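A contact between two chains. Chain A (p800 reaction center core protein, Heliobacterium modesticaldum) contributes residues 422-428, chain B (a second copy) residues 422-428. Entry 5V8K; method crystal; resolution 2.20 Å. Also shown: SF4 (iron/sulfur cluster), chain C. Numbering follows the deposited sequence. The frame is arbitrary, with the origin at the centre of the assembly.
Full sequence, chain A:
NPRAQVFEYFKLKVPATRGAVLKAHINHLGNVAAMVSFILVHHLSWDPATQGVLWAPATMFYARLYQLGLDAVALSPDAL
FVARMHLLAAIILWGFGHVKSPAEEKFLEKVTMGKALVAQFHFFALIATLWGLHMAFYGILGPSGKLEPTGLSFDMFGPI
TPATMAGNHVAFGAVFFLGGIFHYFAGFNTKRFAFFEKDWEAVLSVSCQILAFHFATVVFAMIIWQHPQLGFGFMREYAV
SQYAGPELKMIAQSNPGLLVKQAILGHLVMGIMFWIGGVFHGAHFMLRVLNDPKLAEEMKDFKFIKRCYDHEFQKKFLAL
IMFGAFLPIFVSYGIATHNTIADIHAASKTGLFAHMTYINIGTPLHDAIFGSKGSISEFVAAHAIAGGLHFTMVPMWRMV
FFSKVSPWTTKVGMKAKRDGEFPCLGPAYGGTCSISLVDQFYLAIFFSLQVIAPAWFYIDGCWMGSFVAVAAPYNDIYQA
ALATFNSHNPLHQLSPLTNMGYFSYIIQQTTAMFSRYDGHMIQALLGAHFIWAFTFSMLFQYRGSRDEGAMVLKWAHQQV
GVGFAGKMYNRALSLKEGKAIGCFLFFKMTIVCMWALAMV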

# COMPACT_ATOMS: atom_id res chain seq x y z
N PHE A 422 13.09 -22.42 -5.97
CA PHE A 422 12.51 -22.07 -7.25
C PHE A 422 11.32 -21.13 -7.06
O PHE A 422 10.59 -21.23 -6.06
CB PHE A 422 12.10 -23.32 -8.03
CG PHE A 422 10.89 -24.06 -7.46
CD1 PHE A 422 11.04 -24.99 -6.44
CD2 PHE A 422 9.61 -23.84 -7.96
CE1 PHE A 422 9.98 -25.67 -5.93
CE2 PHE A 422 8.52 -24.53 -7.45
CZ PHE A 422 8.70 -25.43 -6.42
N PRO A 423 11.13 -20.16 -7.97
CA PRO A 423 10.16 -19.10 -7.70
C PRO A 423 8.76 -19.43 -8.17
O PRO A 423 7.80 -18.86 -7.64
CB PRO A 423 10.73 -17.91 -8.50
CG PRO A 423 11.45 -18.58 -9.66
CD PRO A 423 11.93 -19.91 -9.18
N CYS A 424 8.64 -20.31 -9.16
CA CYS A 424 7.38 -20.63 -9.80
C CYS A 424 7.65 -21.73 -10.82
O CYS A 424 8.80 -22.07 -11.10
CB CYS A 424 6.78 -19.40 -10.48
SG CYS A 424 7.60 -19.04 -12.02
N LEU A 425 6.56 -22.24 -11.41
CA LEU A 425 6.64 -23.22 -12.49
C LEU A 425 5.88 -22.77 -13.74
O LEU A 425 5.68 -23.57 -14.65
CB LEU A 425 6.10 -24.59 -12.03
CG LEU A 425 6.68 -25.25 -10.79
CD1 LEU A 425 5.87 -26.42 -10.36
CD2 LEU A 425 8.08 -25.73 -11.08
N GLY A 426 5.43 -21.52 -13.79
CA GLY A 426 4.79 -21.01 -14.97
C GLY A 426 3.28 -21.02 -14.92
O GLY A 426 2.66 -21.33 -13.90
N PRO A 427 2.67 -20.67 -16.05
CA PRO A 427 1.24 -20.40 -16.08
C PRO A 427 0.37 -21.64 -16.10
O PRO A 427 -0.85 -21.51 -16.03
CB PRO A 427 1.09 -19.60 -17.39
CG PRO A 427 2.18 -20.14 -18.26
CD PRO A 427 3.31 -20.42 -17.35
N ALA A 428 0.95 -22.84 -16.19
CA ALA A 428 0.13 -24.06 -16.18
C ALA A 428 -0.81 -24.05 -14.99
O ALA A 428 -0.52 -23.49 -13.93
CB ALA A 428 1.00 -25.30 -16.12
N PHE B 422 -2.13 -13.70 -22.75
CA PHE B 422 -1.37 -14.62 -21.92
C PHE B 422 -0.69 -13.87 -20.77
O PHE B 422 -0.28 -12.71 -20.93
CB PHE B 422 -0.34 -15.39 -22.75
CG PHE B 422 0.84 -14.56 -23.25
CD1 PHE B 422 0.75 -13.82 -24.42
CD2 PHE B 422 2.04 -14.54 -22.55
CE1 PHE B 422 1.79 -13.08 -24.88
CE2 PHE B 422 3.11 -13.79 -23.02
CZ PHE B 422 2.98 -13.04 -24.17
N PRO B 423 -0.61 -14.49 -19.58
CA PRO B 423 -0.19 -13.73 -18.40
C PRO B 423 1.31 -13.72 -18.19
O PRO B 423 1.82 -12.81 -17.54
CB PRO B 423 -0.89 -14.48 -17.26
CG PRO B 423 -0.97 -15.91 -17.76
CD PRO B 423 -1.08 -15.84 -19.25
N CYS B 424 2.00 -14.74 -18.70
CA CYS B 424 3.42 -14.93 -18.48
C CYS B 424 3.86 -16.14 -19.29
O CYS B 424 3.03 -16.86 -19.86
CB CYS B 424 3.71 -15.15 -16.99
SG CYS B 424 3.29 -16.81 -16.48
N LEU B 425 5.17 -16.39 -19.30
CA LEU B 425 5.75 -17.57 -19.94
C LEU B 425 6.61 -18.38 -18.98
O LEU B 425 7.33 -19.28 -19.42
CB LEU B 425 6.58 -17.17 -21.17
CG LEU B 425 5.95 -16.33 -22.28
CD1 LEU B 425 6.97 -15.84 -23.24
CD2 LEU B 425 4.95 -17.17 -23.03
N GLY B 426 6.59 -18.07 -17.69
CA GLY B 426 7.32 -18.85 -16.72
C GLY B 426 8.65 -18.27 -16.33
O GLY B 426 9.04 -17.16 -16.71
N PRO B 427 9.39 -19.04 -15.53
CA PRO B 427 10.58 -18.53 -14.87
C PRO B 427 11.80 -18.44 -15.77
O PRO B 427 12.82 -17.92 -15.32
CB PRO B 427 10.80 -19.55 -13.74
CG PRO B 427 10.27 -20.83 -14.31
CD PRO B 427 9.10 -20.43 -15.13
N ALA B 428 11.74 -18.91 -17.01
CA ALA B 428 12.89 -18.81 -17.91
C ALA B 428 13.40 -17.38 -17.95
O ALA B 428 12.64 -16.41 -17.80
CB ALA B 428 12.53 -19.26 -19.31
FE1 SF4 C . 3.78 -16.24 -11.57
FE2 SF4 C . 6.17 -17.25 -12.53
FE3 SF4 C . 5.57 -14.62 -12.95
FE4 SF4 C . 4.14 -16.60 -14.25
S1 SF4 C . 6.44 -16.14 -14.47
S2 SF4 C . 3.26 -14.76 -13.21
S3 SF4 C . 4.04 -18.23 -12.71
S4 SF4 C . 5.93 -15.61 -10.94

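Two copies of the same loop meet across an exact two-fold axis and are joined by one iron–sulfur cluster rather than by hydrogen bonds, of which there are none between the stretches. Cys A424 SG binds FE2 of SF4 at 2.3 Å and Cys B424 SG binds FE4 at 2.4 Å, so two irons of a single cube are anchored to different chains. Both cysteines point CA-to-CB toward the partner and adopt chi1 p (77°), on a nearly fully extended backbone (-177/174). In this conformation the sulfur reaches its iron and also rests against the neighbouring loop: Cys A424 SG lies 3.7 Å from Pro B427 CB, and Cys B424 SG 3.7 Å from Pro A427 CB.

The Pro A427 and Pro B427 rings, both puckered C-gamma endo, are directed toward the other loop and are the residues most covered by it. Besides touching the cysteine sulfur, each packs on a second proline, with Pro A423 CG 4.2 Å from Pro B427 CB and the same distance between Pro B423 CG and Pro A427 CB. These compact apolar rings supply contact surface with no rotatable side chain to order.

At the centre the two backbones come closest within these stretches, Gly A426 CA to Gly B426 CA at 3.8 Å. Glycine suits the place first for its own backbone: at phi/psi 98/-174 a CB would jam against the preceding carbonyl O and clash with CD of the following proline. A CB on Gly A426 would also lie 3.6 Å from Gly B426 CA. Leu A425 and Leu B425, chi1 m and chi2 t, turn CA-to-CB away, so their side chains make no contact with the other stretch; the backbone does: Leu A425 C lies 4.2 Å from Pro B427 CD. The stretches bury 268 Å² in total.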